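Local coordinates for protein alcohol dehydrogenase (Escherichia coli, PDB 5VM2) that is of undetermined substrate specificity but probably oxidises alcohol groups with NAD or NADP as acceptor, as zinc-containing alcohol dehydrogenases do, at residues G12-I17 against D323-F328; H44-G49 against A327-V332; I173-G178 against A197-L202; G181-Q186 against G307-K312; M314-Y319 against D337-V342. All coordinates share one frame; numbering follows the deposited sequence.

Contact 1: G12-I17 against D323-F328; sequences GTMKII and DVQQAF
Met14 N donates to Gln325 OE1 at 2.8 Å with an N-H...O angle of 161°, the shortest polar bond between 12-17 and 323-328. The same carboxamide turns its NE2 to the strand as well, giving a hydrogen to Gly12 O at 3.2 Å, so the side-chain amide bridges two backbone groups two residues apart. In both bonds the donor is tilted from the plane of the carbonyl that accepts it. Gln325 CG is anti to its backbone N (chi1 -177°), and the chain then bends at chi2. NE2 is gripped a second time, by Glu329 OE2 one helical turn on, which helps to fix the rotation of the amide.

In the fold this sets strand 13-19, one half of a two-stranded antiparallel hairpin with strand 3-10, against helix 324-333. The two short axes run close to antiparallel, 154° between directions and 8.0 Å apart.

Apolar packing flanks the amide. The bent Met14 chain brings SD to Phe328 obliquely, 4.9 Å from the centroid of the Phe328 ring, a Met-aromatic contact, while Met14 CG approaches Phe328 CD2 at 4.1 Å. Farther along the strand, Ile16 CG1 meets Val324 CG1 at 4.2 Å; Val324 also packs on Ile343 of strand 340-344.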
# COMPACT_ATOMS: atom_id res chain seq x y z
N GLY A 12 -9.07 14.22 13.34
CA GLY A 12 -10.37 14.44 12.75
C GLY A 12 -10.54 15.75 12.02
O GLY A 12 -11.60 15.97 11.41
N THR A 13 -9.53 16.63 12.03
CA THR A 13 -9.65 17.97 11.46
C THR A 13 -8.42 18.30 10.63
O THR A 13 -7.33 18.51 11.17
CB THR A 13 -9.85 19.00 12.57
OG1 THR A 13 -10.98 18.63 13.37
CG2 THR A 13 -10.06 20.39 11.99
N MET A 14 -8.61 18.37 9.31
CA MET A 14 -7.60 18.82 8.36
C MET A 14 -7.85 20.27 7.98
O MET A 14 -9.00 20.72 7.91
CB MET A 14 -7.63 17.97 7.09
CG MET A 14 -7.59 16.48 7.32
SD MET A 14 -5.96 15.94 7.87
CE MET A 14 -4.96 16.38 6.45
N LYS A 15 -6.77 21.01 7.73
CA LYS A 15 -6.86 22.21 6.91
C LYS A 15 -5.57 22.41 6.14
O LYS A 15 -4.54 21.78 6.42
CB LYS A 15 -7.19 23.49 7.71
CG LYS A 15 -8.13 23.27 8.86
CD LYS A 15 -9.15 24.37 8.94
CE LYS A 15 -9.92 24.31 10.24
NZ LYS A 15 -9.15 24.98 11.32
N ILE A 16 -5.64 23.33 5.18
CA ILE A 16 -4.55 23.63 4.26
C ILE A 16 -3.95 24.96 4.68
O ILE A 16 -4.64 25.99 4.70
CB ILE A 16 -5.04 23.67 2.81
CG1 ILE A 16 -5.68 22.33 2.42
CG2 ILE A 16 -3.91 24.05 1.86
CD1 ILE A 16 -6.37 22.35 1.08
N ILE A 17 -2.66 24.95 5.04
CA ILE A 17 -1.96 26.15 5.45
C ILE A 17 -0.86 26.44 4.45
O ILE A 17 -0.46 25.58 3.66
CB ILE A 17 -1.39 26.03 6.88
CG1 ILE A 17 -0.44 24.84 6.97
CG2 ILE A 17 -2.52 25.91 7.89
CD1 ILE A 17 0.09 24.59 8.37
N ASP A 323 -10.79 19.95 -1.16
CA ASP A 323 -11.81 19.19 -0.45
C ASP A 323 -11.23 18.08 0.41
O ASP A 323 -11.88 17.05 0.60
CB ASP A 323 -12.81 18.61 -1.45
CG ASP A 323 -13.52 19.67 -2.27
OD1 ASP A 323 -13.93 20.70 -1.69
OD2 ASP A 323 -13.65 19.49 -3.50
N VAL A 324 -10.02 18.28 0.95
CA VAL A 324 -9.36 17.15 1.60
C VAL A 324 -10.11 16.72 2.86
O VAL A 324 -10.15 15.53 3.19
CB VAL A 324 -7.89 17.50 1.91
CG1 VAL A 324 -7.80 18.77 2.75
CG2 VAL A 324 -7.19 16.34 2.62
N GLN A 325 -10.82 17.63 3.52
CA GLN A 325 -11.56 17.27 4.73
C GLN A 325 -12.63 16.23 4.44
O GLN A 325 -12.70 15.19 5.11
CB GLN A 325 -12.18 18.52 5.35
CG GLN A 325 -12.93 18.30 6.67
CD GLN A 325 -12.09 17.60 7.73
OE1 GLN A 325 -10.87 17.74 7.76
NE2 GLN A 325 -12.74 16.84 8.60
N GLN A 326 -13.47 16.49 3.44
CA GLN A 326 -14.48 15.52 3.04
C GLN A 326 -13.84 14.21 2.61
O GLN A 326 -14.34 13.13 2.95
CB GLN A 326 -15.34 16.10 1.91
CG GLN A 326 -15.95 15.05 1.00
CD GLN A 326 -16.94 15.64 0.02
OE1 GLN A 326 -16.89 16.83 -0.29
NE2 GLN A 326 -17.85 14.80 -0.47
N ALA A 327 -12.72 14.29 1.88
CA ALA A 327 -12.00 13.09 1.46
C ALA A 327 -11.71 12.17 2.64
O ALA A 327 -11.86 10.95 2.53
CB ALA A 327 -10.70 13.48 0.75
N PHE A 328 -11.30 12.74 3.77
CA PHE A 328 -10.97 11.90 4.92
C PHE A 328 -12.21 11.52 5.72
O PHE A 328 -12.26 10.41 6.27
CB PHE A 328 -9.95 12.61 5.81
CG PHE A 328 -8.53 12.40 5.36
CD1 PHE A 328 -7.88 11.20 5.62
CD2 PHE A 328 -7.86 13.38 4.64
CE1 PHE A 328 -6.58 10.99 5.19
CE2 PHE A 328 -6.56 13.17 4.22
CZ PHE A 328 -5.92 11.98 4.49

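Contact 2: H44-G49 against A327-V332; sequences HGFESG and AFEESV
Phe46 and Phe328 meet in the packing of two helices, 41-48 from the GroES-like domain, the catalytic domain in this family, and 324-333 from the C-terminal part of the chain that returns to it. The short axes cross at -98° and stay 10.3 Å apart, a wide spacing bridged by aromatic side chains.

The ring planes are only 23° apart, yet the centroids lie 5.1 Å from each other, and the side chains slide past one another in opposite directions. The pair is therefore not a full stack. What sits over the centre of the Phe46 ring is the Phe328 methylene: CB stands 3.5 Å from the centroid of Phe46 and 6° off its normal, a CH-pi contact. The reverse approach is different: Phe46 CB comes within 3.5 Å of Phe328 CD1, obliquely to that ring. The bond from CA to CB of Phe46 points toward helix 324-333, and CG is anti to the backbone N.

At the edge of the Phe46 ring, near its plane, Val332 CG2 touches Phe46 CE2 at 4.1 Å. Phe46 also rests on Met14, tying this helix pair to strand 13-19.

No hydrogen bond joins the two segments. Within 327-332, Ala327 O takes two donors, Ser331 N and Ser331 OG, the hydroxyl at 2.6 Å. Beside the ring pair, Glu47 and Val332 reach toward each other tip to tip, with Glu47 OE1 lying 3.4 Å from Val332 CG1.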
# COMPACT_ATOMS: atom_id res chain seq x y z
N HIS A 44 -6.14 6.20 9.40
CA HIS A 44 -5.87 6.03 10.82
C HIS A 44 -5.12 7.23 11.39
O HIS A 44 -5.37 7.64 12.53
CB HIS A 44 -5.08 4.74 11.05
CG HIS A 44 -4.64 4.55 12.47
ND1 HIS A 44 -5.52 4.37 13.51
CD2 HIS A 44 -3.40 4.52 13.02
CE1 HIS A 44 -4.85 4.23 14.64
NE2 HIS A 44 -3.56 4.33 14.37
N GLY A 45 -4.19 7.79 10.61
CA GLY A 45 -3.54 9.02 11.04
C GLY A 45 -4.52 10.16 11.21
O GLY A 45 -4.44 10.93 12.18
N PHE A 46 -5.46 10.29 10.28
CA PHE A 46 -6.48 11.33 10.38
C PHE A 46 -7.36 11.13 11.61
O PHE A 46 -7.75 12.11 12.26
CB PHE A 46 -7.32 11.33 9.10
CG PHE A 46 -8.63 12.06 9.21
CD1 PHE A 46 -8.69 13.44 9.10
CD2 PHE A 46 -9.81 11.36 9.40
CE1 PHE A 46 -9.90 14.11 9.19
CE2 PHE A 46 -11.03 12.02 9.49
CZ PHE A 46 -11.07 13.40 9.38
N GLU A 47 -7.66 9.88 11.95
CA GLU A 47 -8.55 9.60 13.07
C GLU A 47 -7.86 9.71 14.42
O GLU A 47 -8.49 10.13 15.40
CB GLU A 47 -9.15 8.20 12.93
CG GLU A 47 -10.13 8.03 11.78
CD GLU A 47 -10.92 6.74 11.88
OE1 GLU A 47 -12.03 6.76 12.44
OE2 GLU A 47 -10.41 5.70 11.41
N SER A 48 -6.58 9.34 14.51
CA SER A 48 -5.91 9.19 15.79
C SER A 48 -4.66 10.05 15.94
O SER A 48 -4.15 10.16 17.06
CB SER A 48 -5.53 7.73 16.03
OG SER A 48 -6.65 6.87 15.92
N GLY A 49 -4.15 10.64 14.87
CA GLY A 49 -2.82 11.20 14.90
C GLY A 49 -1.79 10.09 14.87
O GLY A 49 -2.12 8.91 15.08
N ALA A 327 -12.72 14.29 1.88
CA ALA A 327 -12.00 13.09 1.46
C ALA A 327 -11.71 12.17 2.64
O ALA A 327 -11.86 10.95 2.53
CB ALA A 327 -10.70 13.48 0.75
N PHE A 328 -11.30 12.74 3.77
CA PHE A 328 -10.97 11.90 4.92
C PHE A 328 -12.21 11.52 5.72
O PHE A 328 -12.26 10.41 6.27
CB PHE A 328 -9.95 12.61 5.81
CG PHE A 328 -8.53 12.40 5.36
CD1 PHE A 328 -7.88 11.20 5.62
CD2 PHE A 328 -7.86 13.38 4.64
CE1 PHE A 328 -6.58 10.99 5.19
CE2 PHE A 328 -6.56 13.17 4.22
CZ PHE A 328 -5.92 11.98 4.49
N GLU A 329 -13.20 12.40 5.80
CA GLU A 329 -14.46 12.03 6.44
C GLU A 329 -15.12 10.86 5.71
O GLU A 329 -15.49 9.86 6.33
CB GLU A 329 -15.40 13.24 6.49
CG GLU A 329 -14.94 14.33 7.44
CD GLU A 329 -15.81 15.58 7.37
OE1 GLU A 329 -16.79 15.59 6.59
OE2 GLU A 329 -15.51 16.55 8.09
N GLU A 330 -15.25 10.97 4.39
CA GLU A 330 -15.88 9.90 3.62
C GLU A 330 -15.07 8.62 3.68
O GLU A 330 -15.63 7.52 3.68
CB GLU A 330 -16.09 10.33 2.18
CG GLU A 330 -17.15 11.41 2.02
CD GLU A 330 -17.53 11.65 0.58
OE1 GLU A 330 -16.91 11.03 -0.32
OE2 GLU A 330 -18.46 12.45 0.33
N SER A 331 -13.74 8.73 3.73
CA SER A 331 -12.90 7.55 3.88
C SER A 331 -13.13 6.85 5.21
O SER A 331 -12.77 5.67 5.35
CB SER A 331 -11.43 7.93 3.72
OG SER A 331 -11.18 8.46 2.43
N VAL A 332 -13.71 7.55 6.18
CA VAL A 332 -14.13 6.92 7.43
C VAL A 332 -15.60 6.52 7.38
O VAL A 332 -15.96 5.39 7.72
CB VAL A 332 -13.85 7.86 8.62
CG1 VAL A 332 -14.24 7.20 9.93
CG2 VAL A 332 -12.39 8.29 8.63

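Contact 3: I173-G178 against A197-L202; sequences IILGAG and AVVDVL
Ile174 is bonded to the neighbouring strand through both its N and its O: the N donates to Ala197 O at 2.7 Å, and the O accepts from Val199 N at 2.9 Å. The next bond, Gly176 N to Val199 O, is also 2.7 Å long. In all three the donor lies nearly along the C=O axis, as the C=O...N angles of 167-168° show. Val199 thus uses both backbone polar groups on 173-178, and the pairs Ile173-Ala197, Ile174-Val198 and Leu175-Val199 are in parallel register.

Side chains pack on both faces of the pair. On the face of Ile173, Ala197, Leu175 and Val199, the Leu175 chain lies beside Val199, pointing the same way, with CD2 3.9 Å from Val199 CB. On the face of Ile174 and Val198, Ile174 CB meets Val198 CG2 at 4.1 Å, and beyond the strand end Ala177 CB reaches Val198 CG1.

The two strands and helix 179-190 form a right-handed beta-alpha-beta crossover inside the six-stranded parallel Rossmann sheet, where 171-175 lies between 195-200 and 238-243. Gly176 and Gly178 belong to a GxGxxG-type sequence, consistent with a dinucleotide-binding turn.

Asp200 closes the strand ends. Its CG is anti to the backbone N (chi1 -167°), and OD1 accepts from Ala177 N at 3.1 Å through its anti lone pair. The other oxygen, OD2, takes Leu202 N in an Asx turn, so the carboxylate fastens the glycine turn and the start of helix 203-211 together. Farther out, Arg205 offers OD1 a long, weak ion pair, and Thr244 OG1 bonds to Leu175 O.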
# COMPACT_ATOMS: atom_id res chain seq x y z
N ILE A 173 -5.22 -18.51 -1.10
CA ILE A 173 -6.39 -17.91 -0.49
C ILE A 173 -5.99 -16.53 -0.00
O ILE A 173 -5.01 -16.39 0.74
CB ILE A 173 -6.94 -18.75 0.68
CG1 ILE A 173 -7.41 -20.11 0.19
CG2 ILE A 173 -8.07 -18.00 1.36
CD1 ILE A 173 -7.82 -21.05 1.30
N ILE A 174 -6.73 -15.51 -0.42
CA ILE A 174 -6.51 -14.14 0.02
C ILE A 174 -7.69 -13.74 0.89
O ILE A 174 -8.84 -13.69 0.42
CB ILE A 174 -6.35 -13.20 -1.18
CG1 ILE A 174 -5.06 -13.57 -1.93
CG2 ILE A 174 -6.31 -11.75 -0.72
CD1 ILE A 174 -4.87 -12.81 -3.19
N LEU A 175 -7.42 -13.47 2.17
CA LEU A 175 -8.44 -13.02 3.10
C LEU A 175 -8.48 -11.49 3.06
O LEU A 175 -7.57 -10.82 3.56
CB LEU A 175 -8.15 -13.53 4.51
CG LEU A 175 -8.05 -15.05 4.66
CD1 LEU A 175 -7.77 -15.42 6.11
CD2 LEU A 175 -9.31 -15.74 4.16
N GLY A 176 -9.52 -10.95 2.43
CA GLY A 176 -9.64 -9.52 2.30
C GLY A 176 -9.57 -9.08 0.85
O GLY A 176 -8.63 -9.42 0.13
N ALA A 177 -10.59 -8.34 0.41
CA ALA A 177 -10.64 -7.80 -0.95
C ALA A 177 -10.71 -6.28 -0.92
O ALA A 177 -11.30 -5.66 -1.82
CB ALA A 177 -11.81 -8.40 -1.73
N GLY A 178 -10.16 -5.67 0.12
CA GLY A 178 -9.88 -4.25 0.10
C GLY A 178 -8.69 -3.98 -0.81
O GLY A 178 -8.22 -4.84 -1.55
N ALA A 197 -8.44 -18.01 -4.43
CA ALA A 197 -9.71 -17.72 -3.79
C ALA A 197 -9.59 -16.45 -2.97
O ALA A 197 -8.57 -16.23 -2.30
CB ALA A 197 -10.15 -18.88 -2.89
N VAL A 198 -10.60 -15.59 -3.05
CA VAL A 198 -10.61 -14.31 -2.35
C VAL A 198 -11.85 -14.25 -1.48
O VAL A 198 -12.97 -14.49 -1.96
CB VAL A 198 -10.56 -13.12 -3.32
CG1 VAL A 198 -10.71 -11.81 -2.56
CG2 VAL A 198 -9.26 -13.13 -4.12
N VAL A 199 -11.66 -13.91 -0.20
CA VAL A 199 -12.71 -13.91 0.81
C VAL A 199 -12.90 -12.49 1.31
O VAL A 199 -11.92 -11.83 1.70
CB VAL A 199 -12.36 -14.85 1.98
CG1 VAL A 199 -13.48 -14.87 3.00
CG2 VAL A 199 -12.04 -16.25 1.47
N ASP A 200 -14.14 -12.02 1.33
CA ASP A 200 -14.48 -10.76 1.99
C ASP A 200 -15.94 -10.84 2.42
O ASP A 200 -16.57 -11.90 2.36
CB ASP A 200 -14.21 -9.57 1.07
CG ASP A 200 -14.25 -8.24 1.81
OD1 ASP A 200 -13.22 -7.54 1.85
OD2 ASP A 200 -15.32 -7.91 2.37
N VAL A 201 -16.49 -9.71 2.86
CA VAL A 201 -17.87 -9.64 3.34
C VAL A 201 -18.71 -8.63 2.58
O VAL A 201 -19.90 -8.49 2.86
CB VAL A 201 -17.93 -9.35 4.85
CG1 VAL A 201 -17.35 -10.51 5.64
CG2 VAL A 201 -17.21 -8.04 5.18
N LEU A 202 -18.13 -7.91 1.61
CA LEU A 202 -18.84 -6.89 0.86
C LEU A 202 -18.91 -7.31 -0.61
O LEU A 202 -17.87 -7.58 -1.23
CB LEU A 202 -18.17 -5.53 1.01
CG LEU A 202 -18.32 -4.91 2.41
CD1 LEU A 202 -17.40 -3.71 2.58
CD2 LEU A 202 -19.77 -4.53 2.68

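Contact 4: G181-Q186 against G307-K312; sequences GLMTLQ and GRFDVK
Two hydrogen bonds pair the carboxamide of Gln186 with the backbone of Asp310. OE1 of Gln186 accepts from Asp310 N at 2.7 Å, and its NE2 donates to Asp310 O, also at 2.7 Å. The second bond is nearly straight, 173° at the hydrogen, and Asp310 O lies in the amide plane of Gln186, although NE2 stands 47° above the plane of the Asp310 carbonyl. Gln186 extends beyond CG (chi2 -160°) to reach the loop.

The Phe309 ring packs beside this pairing. Gln186 CB sits over the centre of one face of Phe309, 3.5 Å from the ring centroid, in a CH-pi contact. Met183 SD instead approaches the ring edge, in plane, and lies 3.5 Å from Phe309 CE2, a Met-aromatic contact.

Apolar packing adds Met183 CE against Val311 CG1 at 3.8 Å, with Phe309 also resting on Ala154 and Met158 of helix 145-163. The segments join the Rossmann helix 179-190 to the loop between helix 297-305 and strand 315-320.

The N and O of one residue, Asp310, thus engage one acceptor and one donor of the buried Gln186 carboxamide, so the loop is held without a charge.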
# COMPACT_ATOMS: atom_id res chain seq x y z
N GLY A 181 -5.72 -6.36 -0.49
CA GLY A 181 -6.07 -7.69 -0.94
C GLY A 181 -6.16 -7.79 -2.45
O GLY A 181 -5.77 -8.80 -3.05
N LEU A 182 -6.69 -6.75 -3.10
CA LEU A 182 -6.77 -6.73 -4.55
C LEU A 182 -5.39 -6.56 -5.18
O LEU A 182 -5.10 -7.16 -6.22
CB LEU A 182 -7.72 -5.62 -4.99
CG LEU A 182 -9.15 -5.85 -4.50
CD1 LEU A 182 -10.05 -4.67 -4.85
CD2 LEU A 182 -9.71 -7.14 -5.08
N MET A 183 -4.53 -5.74 -4.56
CA MET A 183 -3.14 -5.65 -5.01
C MET A 183 -2.44 -6.99 -4.90
O MET A 183 -1.70 -7.39 -5.81
CB MET A 183 -2.38 -4.60 -4.20
CG MET A 183 -2.87 -3.17 -4.39
SD MET A 183 -3.02 -2.69 -6.12
CE MET A 183 -3.26 -0.92 -5.97
N THR A 184 -2.64 -7.70 -3.78
CA THR A 184 -2.02 -9.01 -3.60
C THR A 184 -2.53 -10.00 -4.63
O THR A 184 -1.76 -10.79 -5.19
CB THR A 184 -2.28 -9.51 -2.18
OG1 THR A 184 -1.82 -8.53 -1.23
CG2 THR A 184 -1.54 -10.83 -1.93
N LEU A 185 -3.84 -9.97 -4.92
CA LEU A 185 -4.42 -10.82 -5.95
C LEU A 185 -3.74 -10.61 -7.30
O LEU A 185 -3.31 -11.58 -7.95
CB LEU A 185 -5.92 -10.53 -6.05
CG LEU A 185 -6.70 -10.87 -7.32
CD1 LEU A 185 -6.75 -12.39 -7.52
CD2 LEU A 185 -8.11 -10.27 -7.24
N GLN A 186 -3.62 -9.36 -7.74
CA GLN A 186 -2.99 -9.10 -9.02
C GLN A 186 -1.51 -9.47 -9.00
O GLN A 186 -0.96 -9.95 -10.00
CB GLN A 186 -3.19 -7.63 -9.40
CG GLN A 186 -4.67 -7.28 -9.55
CD GLN A 186 -4.88 -6.03 -10.36
OE1 GLN A 186 -4.80 -6.06 -11.58
NE2 GLN A 186 -5.15 -4.92 -9.68
N GLY A 307 -0.17 -3.52 -18.61
CA GLY A 307 -1.59 -3.81 -18.57
C GLY A 307 -1.95 -5.05 -17.79
O GLY A 307 -3.14 -5.27 -17.51
N ARG A 308 -0.97 -5.87 -17.42
CA ARG A 308 -1.27 -7.09 -16.67
C ARG A 308 -1.79 -6.78 -15.27
O ARG A 308 -2.63 -7.51 -14.74
CB ARG A 308 -0.01 -7.97 -16.58
CG ARG A 308 -0.27 -9.36 -16.03
CD ARG A 308 0.91 -10.29 -16.30
NE ARG A 308 1.06 -10.61 -17.72
CZ ARG A 308 2.06 -11.32 -18.22
NH1 ARG A 308 3.01 -11.79 -17.42
NH2 ARG A 308 2.11 -11.57 -19.52
N PHE A 309 -1.31 -5.69 -14.68
CA PHE A 309 -1.69 -5.26 -13.34
C PHE A 309 -2.52 -3.99 -13.50
O PHE A 309 -2.00 -2.97 -13.97
CB PHE A 309 -0.43 -5.03 -12.50
CG PHE A 309 -0.64 -5.05 -11.01
CD1 PHE A 309 0.13 -5.87 -10.21
CD2 PHE A 309 -1.56 -4.20 -10.41
CE1 PHE A 309 -0.03 -5.88 -8.84
CE2 PHE A 309 -1.72 -4.20 -9.03
CZ PHE A 309 -0.95 -5.04 -8.25
N ASP A 310 -3.80 -4.05 -13.13
CA ASP A 310 -4.75 -2.95 -13.36
C ASP A 310 -4.99 -2.21 -12.04
O ASP A 310 -5.69 -2.71 -11.16
CB ASP A 310 -6.06 -3.50 -13.94
CG ASP A 310 -7.10 -2.40 -14.25
OD1 ASP A 310 -6.91 -1.22 -13.89
OD2 ASP A 310 -8.13 -2.74 -14.87
N VAL A 311 -4.42 -1.01 -11.93
CA VAL A 311 -4.66 -0.16 -10.76
C VAL A 311 -5.67 0.95 -11.05
O VAL A 311 -6.29 1.46 -10.10
CB VAL A 311 -3.35 0.45 -10.21
CG1 VAL A 311 -2.44 -0.64 -9.67
CG2 VAL A 311 -2.63 1.27 -11.28
N LYS A 312 -5.87 1.33 -12.31
CA LYS A 312 -6.81 2.39 -12.64
C LYS A 312 -8.24 1.99 -12.32
O LYS A 312 -9.02 2.80 -11.82
CB LYS A 312 -6.67 2.77 -14.12
CG LYS A 312 -7.78 3.66 -14.66
CD LYS A 312 -7.49 4.10 -16.08
CE LYS A 312 -6.10 4.71 -16.20
NZ LYS A 312 -5.93 5.89 -15.30

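Contact 5: M314-Y319 against D337-V342; sequences MVTHIY and DIIKGV
Strands 315-320 and 340-344 are the parallel pair of a beta-alpha-beta unit whose connecting helix is 324-333. At the start of the pairing Thr316 N donates to Lys340 O at 2.9 Å. Farther on, Val342 N bonds to His317 O at 3.0 Å and Tyr319 N to Val342 O at 2.9 Å, so the strands are stitched alternately in each direction.

Thr316 also uses its side chain: OG1 accepts from Ile339 N at 3.1 Å, and it shares a hydrogen bond with His317 ND1 in which either may be the donor. OG1 lies between the backbone N and the carbonyl carbon (chi1 52°), where Ile339 N reaches it.

The pair belongs to the mixed sheet that carries strand 28-37, antiparallel to 340-344. Lys340 NZ leaves the pairing to salt-bridge Glu66, a ligand of the bound magnesium ion.

Side chains also meet across the pair. Ile318 CG1 lies beside Val342 CG2 at 3.6 Å, the two side chains pointing the same way. The Ile338 and His317 side chains cross at about a right angle, Ile338 CG1 3.5 Å from His317 CE1, while Ile338 CD1 meets Tyr319 OH tip to tip; that hydroxyl is bonded to Glu330.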
# COMPACT_ATOMS: atom_id res chain seq x y z
N MET A 314 -9.26 0.31 -9.97
CA MET A 314 -9.53 0.24 -8.54
C MET A 314 -9.98 1.58 -7.96
O MET A 314 -10.65 1.60 -6.92
CB MET A 314 -8.30 -0.28 -7.80
CG MET A 314 -7.86 -1.65 -8.30
SD MET A 314 -6.39 -2.26 -7.47
CE MET A 314 -6.89 -2.10 -5.76
N VAL A 315 -9.65 2.69 -8.63
CA VAL A 315 -9.99 4.01 -8.11
C VAL A 315 -11.50 4.20 -8.22
O VAL A 315 -12.06 4.28 -9.31
CB VAL A 315 -9.25 5.12 -8.87
CG1 VAL A 315 -9.61 6.48 -8.30
CG2 VAL A 315 -7.75 4.89 -8.77
N THR A 316 -12.17 4.29 -7.06
CA THR A 316 -13.61 4.49 -7.02
C THR A 316 -14.00 5.93 -6.71
O THR A 316 -15.15 6.31 -6.94
CB THR A 316 -14.24 3.55 -6.00
OG1 THR A 316 -13.56 3.68 -4.74
CG2 THR A 316 -14.14 2.11 -6.47
N HIS A 317 -13.07 6.74 -6.18
CA HIS A 317 -13.37 8.11 -5.80
C HIS A 317 -12.14 8.98 -5.99
O HIS A 317 -11.04 8.59 -5.59
CB HIS A 317 -13.84 8.20 -4.34
CG HIS A 317 -15.07 7.39 -4.05
ND1 HIS A 317 -15.02 6.06 -3.70
CD2 HIS A 317 -16.38 7.74 -4.06
CE1 HIS A 317 -16.25 5.62 -3.51
NE2 HIS A 317 -17.09 6.61 -3.71
N ILE A 318 -12.32 10.14 -6.61
CA ILE A 318 -11.27 11.14 -6.77
C ILE A 318 -11.76 12.43 -6.13
O ILE A 318 -12.82 12.95 -6.49
CB ILE A 318 -10.91 11.36 -8.25
CG1 ILE A 318 -10.36 10.07 -8.86
CG2 ILE A 318 -9.90 12.49 -8.38
CD1 ILE A 318 -10.17 10.15 -10.36
N TYR A 319 -10.98 12.94 -5.18
CA TYR A 319 -11.29 14.16 -4.44
C TYR A 319 -10.36 15.29 -4.88
O TYR A 319 -9.19 15.06 -5.18
CB TYR A 319 -11.14 13.95 -2.93
CG TYR A 319 -11.98 12.83 -2.37
CD1 TYR A 319 -11.49 11.53 -2.29
CD2 TYR A 319 -13.28 13.06 -1.93
CE1 TYR A 319 -12.26 10.50 -1.79
CE2 TYR A 319 -14.06 12.04 -1.42
CZ TYR A 319 -13.54 10.76 -1.35
OH TYR A 319 -14.31 9.74 -0.85
N ASP A 337 -18.05 1.64 0.57
CA ASP A 337 -18.19 1.81 -0.87
C ASP A 337 -16.90 2.24 -1.55
O ASP A 337 -16.91 2.49 -2.76
CB ASP A 337 -19.31 2.81 -1.18
CG ASP A 337 -20.69 2.20 -1.06
OD1 ASP A 337 -20.98 1.24 -1.80
OD2 ASP A 337 -21.48 2.67 -0.22
N ILE A 338 -15.79 2.33 -0.83
CA ILE A 338 -14.53 2.80 -1.38
C ILE A 338 -13.58 1.62 -1.53
O ILE A 338 -13.24 0.96 -0.54
CB ILE A 338 -13.91 3.90 -0.51
CG1 ILE A 338 -14.86 5.09 -0.39
CG2 ILE A 338 -12.57 4.34 -1.09
CD1 ILE A 338 -14.34 6.20 0.50
N ILE A 339 -13.16 1.36 -2.76
CA ILE A 339 -12.04 0.46 -2.99
C ILE A 339 -10.73 1.22 -2.83
O ILE A 339 -9.86 0.84 -2.04
CB ILE A 339 -12.15 -0.20 -4.37
CG1 ILE A 339 -13.49 -0.93 -4.50
CG2 ILE A 339 -10.99 -1.15 -4.60
CD1 ILE A 339 -13.61 -2.12 -3.59
N LYS A 340 -10.58 2.32 -3.57
CA LYS A 340 -9.41 3.18 -3.44
C LYS A 340 -9.82 4.60 -3.78
O LYS A 340 -10.36 4.86 -4.86
CB LYS A 340 -8.28 2.72 -4.36
CG LYS A 340 -6.97 3.47 -4.15
CD LYS A 340 -6.46 3.31 -2.72
CE LYS A 340 -4.98 3.60 -2.63
NZ LYS A 340 -4.53 3.75 -1.22
N GLY A 341 -9.58 5.52 -2.85
CA GLY A 341 -9.77 6.93 -3.10
C GLY A 341 -8.42 7.60 -3.30
O GLY A 341 -7.41 7.19 -2.73
N VAL A 342 -8.41 8.63 -4.15
CA VAL A 342 -7.22 9.44 -4.37
C VAL A 342 -7.62 10.91 -4.29
O VAL A 342 -8.79 11.27 -4.43
CB VAL A 342 -6.53 9.15 -5.72
CG1 VAL A 342 -6.23 7.66 -5.86
CG2 VAL A 342 -7.38 9.64 -6.87

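Contacts 3 and 4 are buried and share the Rossmann unit: contact 3 pairs its strands, and contact 4 anchors the intervening helix to a loop. Contacts 1, 2 and 5 are partly buried and all involve the unit built on helix 324-333. Contacts 1 and 2 use that helix itself and share Phe328, their centres 9 Å apart; contact 5 pairs the strands before and after it. Their chemistry differs accordingly: backbone bonds dominate contacts 3 and 5, a glutamine amide gripping backbone defines contacts 1 and 4, and contact 2 has packing alone across its helices. Met314 meets Met183 and Gln186, joining contact 5 to contact 4.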